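PDB 6GGR: bacteriophage virulence determinant from Salmonella enterica subsp. enterica serovar Typhimurium str. 14028S, which belongs to the PipA family of secreted effectors and is probably a zinc metalloprotease that cleaves NF-kappaB transcription factors of the host cell. Local coordinates for residues B[16-21]-B[182-187]; B[37-42]-B[80-85]; B[65-70]-B[107-112]; B[157-162]-B[198-203]. All blocks are in the same frame, centred on the assembly; numbering follows the deposited sequence.

Contacts 1 and 4 lie near the zinc site, whose ligands His166 and His170 come from helix 160-173 and Asp177 from the loop after it; their centres are about 17 Å apart. In contact 4 the side chain of Arg162 lies about 5 Å from that of His166; in contact 1 that of Arg184 comes within about 7 Å of that of Asp177. No zinc is bound to this chain in the model. Contacts 2 and 3 lie away from this site, their centres about 22 Å apart, and use the two ends of helix 64-84. Contact 2 touches contact 4 directly, where Met198 CE packs 3.7 Å from Ala81 N. Contacts 1 and 3 lie on opposite sides of the chain's centre, their centres about 31 Å apart.

Contact 1: residues B[16-21]-B[182-187]; sequences PEHQDN and NPRGPV
Arg184 carries this junction between the N-terminal turn 16-21 and the loop leading into helix 186-197, a loop shaped by an Asx turn at Asn182. The Arg184 chain bends at chi3 (-64°), which brings the guanidinium up against the backbone of the short turn. There Glu17 O sits over one face, toward the rim, while the carbonyl of Asn21 lies at the edge, Asn21 O being 2.8 Å from Arg184 NH2. The His18 ring crosses the arginine obliquely, its CD2 3.6 Å from Arg184 NE and its plane 21° from that of the guanidinium. The ring does not depend on the arginine for polar partners: ND1 bonds to Asp14 and NE2 to Asn192. Arg184 NE in turn forms a salt bridge with Glu189, which probably offsets its charge, and NH1 makes a weak bond to Ile206 O.

At the far end Asn21 ND2 meets Pro183 CD tip to tip at 3.6 Å. What sets the course of the loop is the buried Asn182 carboxamide. Its OD1 accepts two backbone N-H groups, from Gly185 N at 2.8 Å in the carbonyl plane, on a lone pair, and from Arg184 N at 3.1 Å, well above that plane.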
# COMPACT_ATOMS: atom_id res chain seq x y z
N PRO B 16 -20.47 7.78 -15.36
CA PRO B 16 -19.90 8.58 -16.46
C PRO B 16 -18.38 8.61 -16.44
O PRO B 16 -17.76 8.64 -17.51
CB PRO B 16 -20.49 9.98 -16.23
CG PRO B 16 -21.67 9.78 -15.34
CD PRO B 16 -21.37 8.58 -14.50
N GLU B 17 -17.77 8.61 -15.26
CA GLU B 17 -16.31 8.60 -15.15
C GLU B 17 -15.69 7.31 -15.69
O GLU B 17 -14.47 7.26 -15.83
CB GLU B 17 -15.90 8.80 -13.68
CG GLU B 17 -16.25 10.18 -13.11
CD GLU B 17 -17.70 10.29 -12.65
OE1 GLU B 17 -18.47 9.33 -12.86
OE2 GLU B 17 -18.07 11.33 -12.08
N HIS B 18 -16.49 6.29 -15.99
CA HIS B 18 -16.01 5.02 -16.51
C HIS B 18 -16.31 4.84 -17.99
O HIS B 18 -15.42 4.47 -18.76
CB HIS B 18 -16.64 3.86 -15.75
CG HIS B 18 -16.33 3.84 -14.29
ND1 HIS B 18 -16.97 3.00 -13.41
CD2 HIS B 18 -15.43 4.55 -13.56
CE1 HIS B 18 -16.48 3.20 -12.19
NE2 HIS B 18 -15.55 4.13 -12.26
N GLN B 19 -17.55 5.09 -18.41
CA GLN B 19 -18.06 4.57 -19.68
C GLN B 19 -17.16 4.91 -20.86
O GLN B 19 -17.20 4.20 -21.87
CB GLN B 19 -19.47 5.10 -19.94
CG GLN B 19 -20.42 4.95 -18.75
CD GLN B 19 -21.75 4.34 -19.13
OE1 GLN B 19 -21.83 3.15 -19.44
NE2 GLN B 19 -22.81 5.14 -19.10
N ASP B 20 -16.37 5.98 -20.78
CA ASP B 20 -15.37 6.27 -21.80
C ASP B 20 -14.08 5.56 -21.39
O ASP B 20 -13.44 5.95 -20.40
CB ASP B 20 -15.18 7.77 -21.99
CG ASP B 20 -14.42 8.42 -20.86
OD1 ASP B 20 -14.82 8.26 -19.69
OD2 ASP B 20 -13.40 9.10 -21.14
N ASN B 21 -13.71 4.52 -22.12
CA ASN B 21 -12.70 3.57 -21.70
C ASN B 21 -13.09 2.98 -20.35
O ASN B 21 -12.44 3.25 -19.33
CB ASN B 21 -11.31 4.21 -21.59
CG ASN B 21 -10.25 3.21 -21.16
OD1 ASN B 21 -10.44 2.00 -21.27
ND2 ASN B 21 -9.13 3.72 -20.66
N ASN B 182 -6.06 0.35 -18.72
CA ASN B 182 -7.14 1.00 -17.98
C ASN B 182 -6.53 1.70 -16.77
O ASN B 182 -5.82 1.06 -15.98
CB ASN B 182 -8.22 0.01 -17.53
CG ASN B 182 -9.46 0.70 -16.97
OD1 ASN B 182 -9.55 0.95 -15.77
ND2 ASN B 182 -10.41 1.03 -17.84
N PRO B 183 -6.79 3.00 -16.58
CA PRO B 183 -6.12 3.73 -15.48
C PRO B 183 -6.66 3.40 -14.09
O PRO B 183 -6.02 3.78 -13.10
CB PRO B 183 -6.39 5.20 -15.83
CG PRO B 183 -7.66 5.17 -16.61
CD PRO B 183 -7.66 3.88 -17.37
N ARG B 184 -7.79 2.71 -13.98
CA ARG B 184 -8.42 2.42 -12.69
C ARG B 184 -8.36 0.94 -12.32
O ARG B 184 -8.05 0.61 -11.18
CB ARG B 184 -9.88 2.88 -12.70
CG ARG B 184 -10.06 4.39 -12.83
CD ARG B 184 -11.51 4.74 -13.14
NE ARG B 184 -11.93 4.20 -14.43
CZ ARG B 184 -11.80 4.84 -15.59
NH1 ARG B 184 -11.27 6.06 -15.64
NH2 ARG B 184 -12.22 4.27 -16.72
N GLY B 185 -8.67 0.05 -13.26
CA GLY B 185 -8.76 -1.36 -12.95
C GLY B 185 -10.15 -1.74 -12.48
O GLY B 185 -10.99 -0.88 -12.20
N PRO B 186 -10.41 -3.04 -12.36
CA PRO B 186 -11.78 -3.49 -12.03
C PRO B 186 -12.21 -3.18 -10.61
O PRO B 186 -13.40 -2.93 -10.37
CB PRO B 186 -11.71 -5.00 -12.28
CG PRO B 186 -10.28 -5.35 -12.06
CD PRO B 186 -9.48 -4.17 -12.54
N VAL B 187 -11.29 -3.21 -9.64
CA VAL B 187 -11.68 -3.03 -8.24
C VAL B 187 -12.07 -1.58 -7.97
O VAL B 187 -13.04 -1.31 -7.25
CB VAL B 187 -10.54 -3.50 -7.32
CG1 VAL B 187 -10.86 -3.19 -5.86
CG2 VAL B 187 -10.34 -4.99 -7.50

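Contact 2: residues B[37-42]-B[80-85]; sequences KARLEP and DAYTQS
The ring of Tyr82 is the flat group on which this contact is built, with Arg39 N at its hydroxyl edge, near the ring plane, and Ala38 CA, Leu40 O and Pro42 CG approaching obliquely. Because CG is anti to the backbone N (chi1 -159°), the ring stretches from the helix straight to the loop. Leu40 crosses it at about a right angle, its CB 3.9 Å from Tyr82 CZ. Leu40 CG lies 3.3 Å from Tyr82 OH, a close approach to the phenol tip. The nearest ring atom to Ala38 CA is Tyr82 CE2, 3.8 Å away.

Segment 37-42, part of the loop between helices 24-30 and 45-49, thus packs against the C-terminal turn of helix 64-84. It folds through an inverse gamma turn centred on Ala38, closed by a weak bond from Arg39 N to Lys37 O. Just past this turn Leu40 N donates to Tyr82 OH (3.3 Å, 158°), so the hydroxyl accepts a backbone N-H of the loop while also bonding to Asn93 OD1. Asn93 ND2 reaches Lys37 O as well, and one carboxamide of helix 86-100 therefore secures both the phenol and the turn. Arg39 heads elsewhere, to salt bridges with Asp35 and Asp97. Further along the loop, Pro42 meets Thr83 of the helix, the two crossing at about a right angle with Pro42 CG 3.7 Å from Thr83 CG2.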
# COMPACT_ATOMS: atom_id res chain seq x y z
N LYS B 37 -30.12 -9.92 -6.67
CA LYS B 37 -31.27 -10.00 -5.79
C LYS B 37 -30.83 -10.04 -4.33
O LYS B 37 -29.74 -10.51 -4.00
CB LYS B 37 -32.12 -11.23 -6.13
CG LYS B 37 -32.47 -11.37 -7.61
CD LYS B 37 -33.28 -10.18 -8.12
CE LYS B 37 -33.37 -10.18 -9.64
NZ LYS B 37 -34.24 -9.08 -10.14
N ALA B 38 -31.70 -9.53 -3.46
CA ALA B 38 -31.42 -9.46 -2.03
C ALA B 38 -31.88 -10.74 -1.35
O ALA B 38 -32.81 -10.76 -0.54
CB ALA B 38 -32.09 -8.23 -1.42
N ARG B 39 -31.21 -11.84 -1.69
CA ARG B 39 -31.59 -13.15 -1.19
C ARG B 39 -30.80 -13.60 0.03
O ARG B 39 -31.20 -14.57 0.68
CB ARG B 39 -31.47 -14.20 -2.30
CG ARG B 39 -30.08 -14.42 -2.86
CD ARG B 39 -30.10 -15.59 -3.84
NE ARG B 39 -28.98 -15.56 -4.79
CZ ARG B 39 -27.83 -16.20 -4.64
NH1 ARG B 39 -26.89 -16.11 -5.57
NH2 ARG B 39 -27.60 -16.94 -3.55
N LEU B 40 -29.70 -12.93 0.36
CA LEU B 40 -28.97 -13.20 1.59
C LEU B 40 -29.40 -12.20 2.67
O LEU B 40 -29.86 -11.10 2.37
CB LEU B 40 -27.46 -13.10 1.38
CG LEU B 40 -26.87 -13.75 0.13
CD1 LEU B 40 -25.36 -13.61 0.14
CD2 LEU B 40 -27.26 -15.22 0.03
N GLU B 41 -29.25 -12.62 3.92
CA GLU B 41 -29.62 -11.77 5.05
C GLU B 41 -28.46 -10.85 5.40
O GLU B 41 -27.38 -11.34 5.76
CB GLU B 41 -30.00 -12.62 6.25
CG GLU B 41 -31.09 -12.00 7.12
CD GLU B 41 -30.54 -10.98 8.10
OE1 GLU B 41 -29.57 -11.30 8.82
OE2 GLU B 41 -31.09 -9.86 8.15
N PRO B 42 -28.62 -9.52 5.30
CA PRO B 42 -27.46 -8.63 5.51
C PRO B 42 -26.72 -8.83 6.82
O PRO B 42 -25.48 -8.78 6.83
CB PRO B 42 -28.10 -7.23 5.44
CG PRO B 42 -29.28 -7.41 4.56
CD PRO B 42 -29.81 -8.78 4.85
N ASP B 80 -24.93 -2.23 4.97
CA ASP B 80 -25.37 -1.08 4.18
C ASP B 80 -25.16 -1.31 2.69
O ASP B 80 -26.03 -0.98 1.87
CB ASP B 80 -24.63 0.18 4.62
CG ASP B 80 -25.09 0.70 5.96
OD1 ASP B 80 -26.24 0.40 6.36
OD2 ASP B 80 -24.31 1.41 6.63
N ALA B 81 -24.01 -1.88 2.31
CA ALA B 81 -23.72 -2.08 0.90
C ALA B 81 -24.70 -3.06 0.27
O ALA B 81 -25.12 -2.87 -0.88
CB ALA B 81 -22.29 -2.58 0.73
N TYR B 82 -25.06 -4.12 0.99
CA TYR B 82 -25.97 -5.11 0.43
C TYR B 82 -27.39 -4.56 0.33
O TYR B 82 -28.10 -4.84 -0.64
CB TYR B 82 -25.94 -6.38 1.28
CG TYR B 82 -26.44 -7.60 0.55
CD1 TYR B 82 -25.59 -8.35 -0.26
CD2 TYR B 82 -27.76 -8.01 0.66
CE1 TYR B 82 -26.04 -9.47 -0.92
CE2 TYR B 82 -28.22 -9.13 -0.00
CZ TYR B 82 -27.36 -9.86 -0.79
OH TYR B 82 -27.82 -10.97 -1.45
N THR B 83 -27.83 -3.79 1.33
CA THR B 83 -29.18 -3.24 1.29
C THR B 83 -29.32 -2.15 0.24
O THR B 83 -30.42 -1.94 -0.29
CB THR B 83 -29.56 -2.68 2.66
OG1 THR B 83 -28.63 -1.66 3.05
CG2 THR B 83 -29.57 -3.78 3.71
N GLN B 84 -28.23 -1.46 -0.10
CA GLN B 84 -28.30 -0.25 -0.91
C GLN B 84 -27.76 -0.40 -2.32
O GLN B 84 -28.16 0.37 -3.20
CB GLN B 84 -27.53 0.89 -0.21
CG GLN B 84 -28.13 1.31 1.12
CD GLN B 84 -27.28 2.33 1.86
OE1 GLN B 84 -26.55 2.00 2.79
NE2 GLN B 84 -27.37 3.59 1.44
N SER B 85 -26.85 -1.33 -2.54
CA SER B 85 -26.22 -1.49 -3.83
C SER B 85 -26.48 -2.79 -4.52
O SER B 85 -26.06 -3.80 -4.11
CB SER B 85 -24.68 -1.33 -3.71
OG SER B 85 -24.04 -1.49 -4.90

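Contact 3: residues B[65-70]-B[107-112]; sequences DTYDEC and WLLGAG
Helix 65-70 and strand 107-111 cross nearly at a right angle, 105° between their N-to-C directions, with the segment axes 7.9 Å apart at closest approach and Tyr67 and Ala111 having the nearest CA atoms. The small side chain of Ala111 makes this closeness possible. Its CB presses into the helix surface between successive turns, 3.5 Å from Thr66 O, 3.6 Å from Tyr67 CA and 3.7 Å from Cys70 CB. Thr66 and Cys70, one turn apart on the helix, both reach Gly112: Thr66 CG2 lies 4.0 Å from Gly112 N and Cys70 SG 3.9 Å from the same atom.

Tyr67 extends along the strand, its CG anti to the backbone N (chi1 174°), and crosses Leu109 obliquely. The CD1-CE1 side of the ring touches both CB and CD2 of the leucine, CE1 being 3.9 Å from Leu109 CB. An inverse gamma turn centred on Gly110 separates Leu109 from Ala111, and both still point their side chains at the helix. The N-terminal part of helix 64-84 is thereby seated on outermost strand 107-111 of the mixed sheet; Leu109 also packs on Leu135 of that sheet and on Ile50 of strand 50-51.

The side-chain atoms that meet here are mostly carbon, with the sulfur of Cys70, and Thr66 O, touched by Ala111 CB, already accepts from Cys70 N within the helix; the junction therefore rests on van der Waals fit rather than on polar bonds.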
# COMPACT_ATOMS: atom_id res chain seq x y z
N ASP B 65 -8.92 -7.66 20.59
CA ASP B 65 -9.74 -6.48 20.80
C ASP B 65 -9.97 -5.73 19.49
O ASP B 65 -11.12 -5.44 19.12
CB ASP B 65 -9.08 -5.56 21.83
CG ASP B 65 -10.04 -4.52 22.39
OD1 ASP B 65 -10.90 -4.04 21.62
OD2 ASP B 65 -9.93 -4.20 23.59
N THR B 66 -8.90 -5.41 18.77
CA THR B 66 -9.04 -4.71 17.50
C THR B 66 -9.85 -5.52 16.50
O THR B 66 -10.48 -4.95 15.60
CB THR B 66 -7.67 -4.37 16.92
OG1 THR B 66 -6.81 -3.89 17.96
CG2 THR B 66 -7.80 -3.31 15.84
N TYR B 67 -9.84 -6.85 16.63
CA TYR B 67 -10.67 -7.69 15.78
C TYR B 67 -12.14 -7.33 15.94
O TYR B 67 -12.85 -7.10 14.95
CB TYR B 67 -10.43 -9.16 16.11
CG TYR B 67 -11.34 -10.12 15.37
CD1 TYR B 67 -11.00 -10.61 14.12
CD2 TYR B 67 -12.53 -10.56 15.94
CE1 TYR B 67 -11.82 -11.50 13.45
CE2 TYR B 67 -13.36 -11.44 15.28
CZ TYR B 67 -13.00 -11.91 14.03
OH TYR B 67 -13.82 -12.79 13.37
N ASP B 68 -12.62 -7.27 17.18
CA ASP B 68 -14.03 -6.95 17.42
C ASP B 68 -14.36 -5.55 16.91
O ASP B 68 -15.44 -5.33 16.34
CB ASP B 68 -14.35 -7.08 18.91
CG ASP B 68 -14.31 -8.52 19.39
OD1 ASP B 68 -14.79 -9.41 18.65
OD2 ASP B 68 -13.81 -8.77 20.51
N GLU B 69 -13.45 -4.60 17.10
CA GLU B 69 -13.69 -3.23 16.63
C GLU B 69 -13.83 -3.20 15.12
O GLU B 69 -14.78 -2.62 14.58
CB GLU B 69 -12.55 -2.32 17.08
CG GLU B 69 -12.52 -2.08 18.59
CD GLU B 69 -11.19 -1.54 19.08
OE1 GLU B 69 -10.28 -1.33 18.25
OE2 GLU B 69 -11.05 -1.34 20.30
N CYS B 70 -12.89 -3.84 14.41
CA CYS B 70 -12.92 -3.81 12.95
C CYS B 70 -14.07 -4.64 12.40
O CYS B 70 -14.70 -4.25 11.41
CB CYS B 70 -11.58 -4.29 12.39
SG CYS B 70 -10.22 -3.10 12.60
N TRP B 107 -12.51 -15.90 4.97
CA TRP B 107 -11.24 -15.12 4.98
C TRP B 107 -10.85 -14.79 6.39
O TRP B 107 -11.68 -14.70 7.26
CB TRP B 107 -11.35 -13.80 4.15
CG TRP B 107 -11.61 -14.00 2.70
CD1 TRP B 107 -12.74 -14.43 2.15
CD2 TRP B 107 -10.72 -13.74 1.63
NE1 TRP B 107 -12.62 -14.48 0.81
CE2 TRP B 107 -11.38 -14.06 0.46
CE3 TRP B 107 -9.41 -13.27 1.56
CZ2 TRP B 107 -10.80 -13.93 -0.76
CZ3 TRP B 107 -8.84 -13.15 0.36
CH2 TRP B 107 -9.51 -13.47 -0.78
N LEU B 108 -9.55 -14.69 6.60
CA LEU B 108 -9.04 -14.19 7.87
C LEU B 108 -9.09 -12.67 7.88
O LEU B 108 -8.71 -12.02 6.90
CB LEU B 108 -7.60 -14.66 8.10
CG LEU B 108 -7.39 -16.15 8.40
CD1 LEU B 108 -5.91 -16.50 8.42
CD2 LEU B 108 -8.05 -16.53 9.72
N LEU B 109 -9.55 -12.10 8.99
CA LEU B 109 -9.59 -10.65 9.15
C LEU B 109 -8.32 -10.20 9.85
O LEU B 109 -8.15 -10.42 11.05
CB LEU B 109 -10.84 -10.23 9.92
CG LEU B 109 -10.94 -8.73 10.21
CD1 LEU B 109 -10.93 -7.91 8.93
CD2 LEU B 109 -12.19 -8.42 11.03
N GLY B 110 -7.40 -9.59 9.10
CA GLY B 110 -6.20 -9.03 9.68
C GLY B 110 -6.45 -7.66 10.28
O GLY B 110 -5.94 -6.65 9.78
N ALA B 111 -7.24 -7.61 11.34
CA ALA B 111 -7.68 -6.34 11.91
C ALA B 111 -6.49 -5.53 12.42
O ALA B 111 -5.56 -6.08 13.02
CB ALA B 111 -8.68 -6.57 13.04
N GLY B 112 -6.53 -4.22 12.19
CA GLY B 112 -5.46 -3.35 12.61
C GLY B 112 -4.23 -3.38 11.74
O GLY B 112 -3.23 -2.75 12.09

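Contact 4: residues B[157-162]-B[198-203]; sequences QFDTTR and MGHTSP
Asp159 shares its carboxylate between the start of a helix and the imidazole of His200. OD2 accepts from His200 NE2 at 2.6 Å, a short but bent bond (139°), with the oxygen in the ring plane and the donor above the carboxylate plane; the two groups meet tip to tip. OD1 accepts from Arg162 N at 3.2 Å and also from a water, with Asp159 OD1 to water oxygen 2.7 Å. That water accepts in turn from Arg162 NE at 2.9 Å.

Asp159 is thus the N-cap of helix 160-173, which carries the zinc ligands His166 and His170. The opposing loop leaves helix 186-197 through a Schellman motif at Gly199. Beside the cap, Thr161 CB abuts the histidine at 3.8 Å from His200 NE2.

Arg162 spends each of its guanidinium nitrogens on a different partner. NE holds the water, NH1 bonds to Asn192 OD1, and NH2 donates in the guanidinium plane to Ser202 OG, nearly straight at 3.1 Å and 168°. Tyr149 adds a cation-pi contact. On the other side of the serine hydroxyl, Ser202 OG is hydrogen-bonded to His200 ND1 at 3.0 Å, so both ring nitrogens are engaged. The nearby carboxylate would tend to favour a proton on NE2; ND1 also receives a weak bond from Ser202 N.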
# COMPACT_ATOMS: atom_id res chain seq x y z
N GLN B 157 -9.32 12.26 0.23
CA GLN B 157 -8.87 11.36 1.28
C GLN B 157 -9.63 10.04 1.19
O GLN B 157 -10.84 10.02 0.95
CB GLN B 157 -9.12 11.97 2.66
CG GLN B 157 -8.38 13.25 2.94
CD GLN B 157 -8.34 13.58 4.42
OE1 GLN B 157 -8.73 12.76 5.26
NE2 GLN B 157 -7.86 14.77 4.75
N PHE B 158 -8.90 8.94 1.37
CA PHE B 158 -9.57 7.67 1.60
C PHE B 158 -10.34 7.73 2.92
O PHE B 158 -9.84 8.26 3.92
CB PHE B 158 -8.55 6.53 1.66
CG PHE B 158 -8.14 6.00 0.32
CD1 PHE B 158 -9.00 5.22 -0.43
CD2 PHE B 158 -6.86 6.24 -0.17
CE1 PHE B 158 -8.61 4.72 -1.65
CE2 PHE B 158 -6.47 5.74 -1.40
CZ PHE B 158 -7.35 4.97 -2.14
N ASP B 159 -11.55 7.20 2.91
CA ASP B 159 -12.34 7.04 4.13
C ASP B 159 -12.60 5.56 4.36
O ASP B 159 -12.34 4.71 3.51
CB ASP B 159 -13.65 7.83 4.05
CG ASP B 159 -14.68 7.19 3.13
OD1 ASP B 159 -14.29 6.66 2.06
OD2 ASP B 159 -15.87 7.21 3.48
N THR B 160 -13.12 5.25 5.55
CA THR B 160 -13.29 3.86 5.96
C THR B 160 -14.15 3.10 4.95
O THR B 160 -13.81 1.98 4.54
CB THR B 160 -13.92 3.80 7.35
OG1 THR B 160 -13.10 4.52 8.27
CG2 THR B 160 -14.07 2.36 7.83
N THR B 161 -15.26 3.70 4.53
CA THR B 161 -16.17 3.01 3.62
C THR B 161 -15.45 2.60 2.34
O THR B 161 -15.46 1.42 1.96
CB THR B 161 -17.38 3.89 3.31
OG1 THR B 161 -18.00 4.29 4.54
CG2 THR B 161 -18.40 3.13 2.46
N ARG B 162 -14.81 3.56 1.66
CA ARG B 162 -14.11 3.25 0.42
C ARG B 162 -13.03 2.20 0.65
O ARG B 162 -12.91 1.24 -0.13
CB ARG B 162 -13.51 4.51 -0.19
CG ARG B 162 -12.83 4.26 -1.54
CD ARG B 162 -12.42 5.55 -2.25
NE ARG B 162 -13.56 6.29 -2.80
CZ ARG B 162 -14.13 6.04 -3.98
NH1 ARG B 162 -13.68 5.07 -4.75
NH2 ARG B 162 -15.16 6.77 -4.39
N MET B 198 -24.56 3.41 -2.81
CA MET B 198 -24.79 3.52 -1.37
C MET B 198 -25.12 4.94 -0.93
O MET B 198 -25.36 5.16 0.26
CB MET B 198 -23.55 3.04 -0.60
CG MET B 198 -23.25 1.56 -0.73
SD MET B 198 -21.69 1.13 0.07
CE MET B 198 -22.17 1.26 1.79
N GLY B 199 -25.12 5.91 -1.84
CA GLY B 199 -25.29 7.29 -1.45
C GLY B 199 -24.04 7.92 -0.87
O GLY B 199 -24.14 8.93 -0.16
N HIS B 200 -22.88 7.34 -1.12
CA HIS B 200 -21.62 7.92 -0.67
C HIS B 200 -21.25 9.11 -1.55
O HIS B 200 -21.19 9.00 -2.78
CB HIS B 200 -20.51 6.87 -0.69
CG HIS B 200 -19.38 7.17 0.24
ND1 HIS B 200 -18.34 8.01 -0.10
CD2 HIS B 200 -19.12 6.75 1.50
CE1 HIS B 200 -17.49 8.09 0.91
NE2 HIS B 200 -17.94 7.34 1.89
N THR B 201 -21.00 10.26 -0.91
CA THR B 201 -20.83 11.52 -1.62
C THR B 201 -19.45 11.67 -2.28
O THR B 201 -19.30 12.51 -3.17
CB THR B 201 -21.06 12.68 -0.64
OG1 THR B 201 -22.40 12.62 -0.14
CG2 THR B 201 -20.83 14.04 -1.29
N SER B 202 -18.46 10.89 -1.86
CA SER B 202 -17.10 11.12 -2.32
C SER B 202 -17.05 11.09 -3.85
O SER B 202 -17.75 10.29 -4.48
CB SER B 202 -16.16 10.05 -1.76
OG SER B 202 -16.42 8.78 -2.33
N PRO B 203 -16.25 11.95 -4.48
CA PRO B 203 -16.11 11.87 -5.93
C PRO B 203 -15.52 10.54 -6.33
O PRO B 203 -14.69 9.96 -5.60
CB PRO B 203 -15.16 13.03 -6.26
CG PRO B 203 -15.13 13.90 -5.05
CD PRO B 203 -15.40 13.00 -3.90
O HOH W 1 -13.81 7.80 -0.29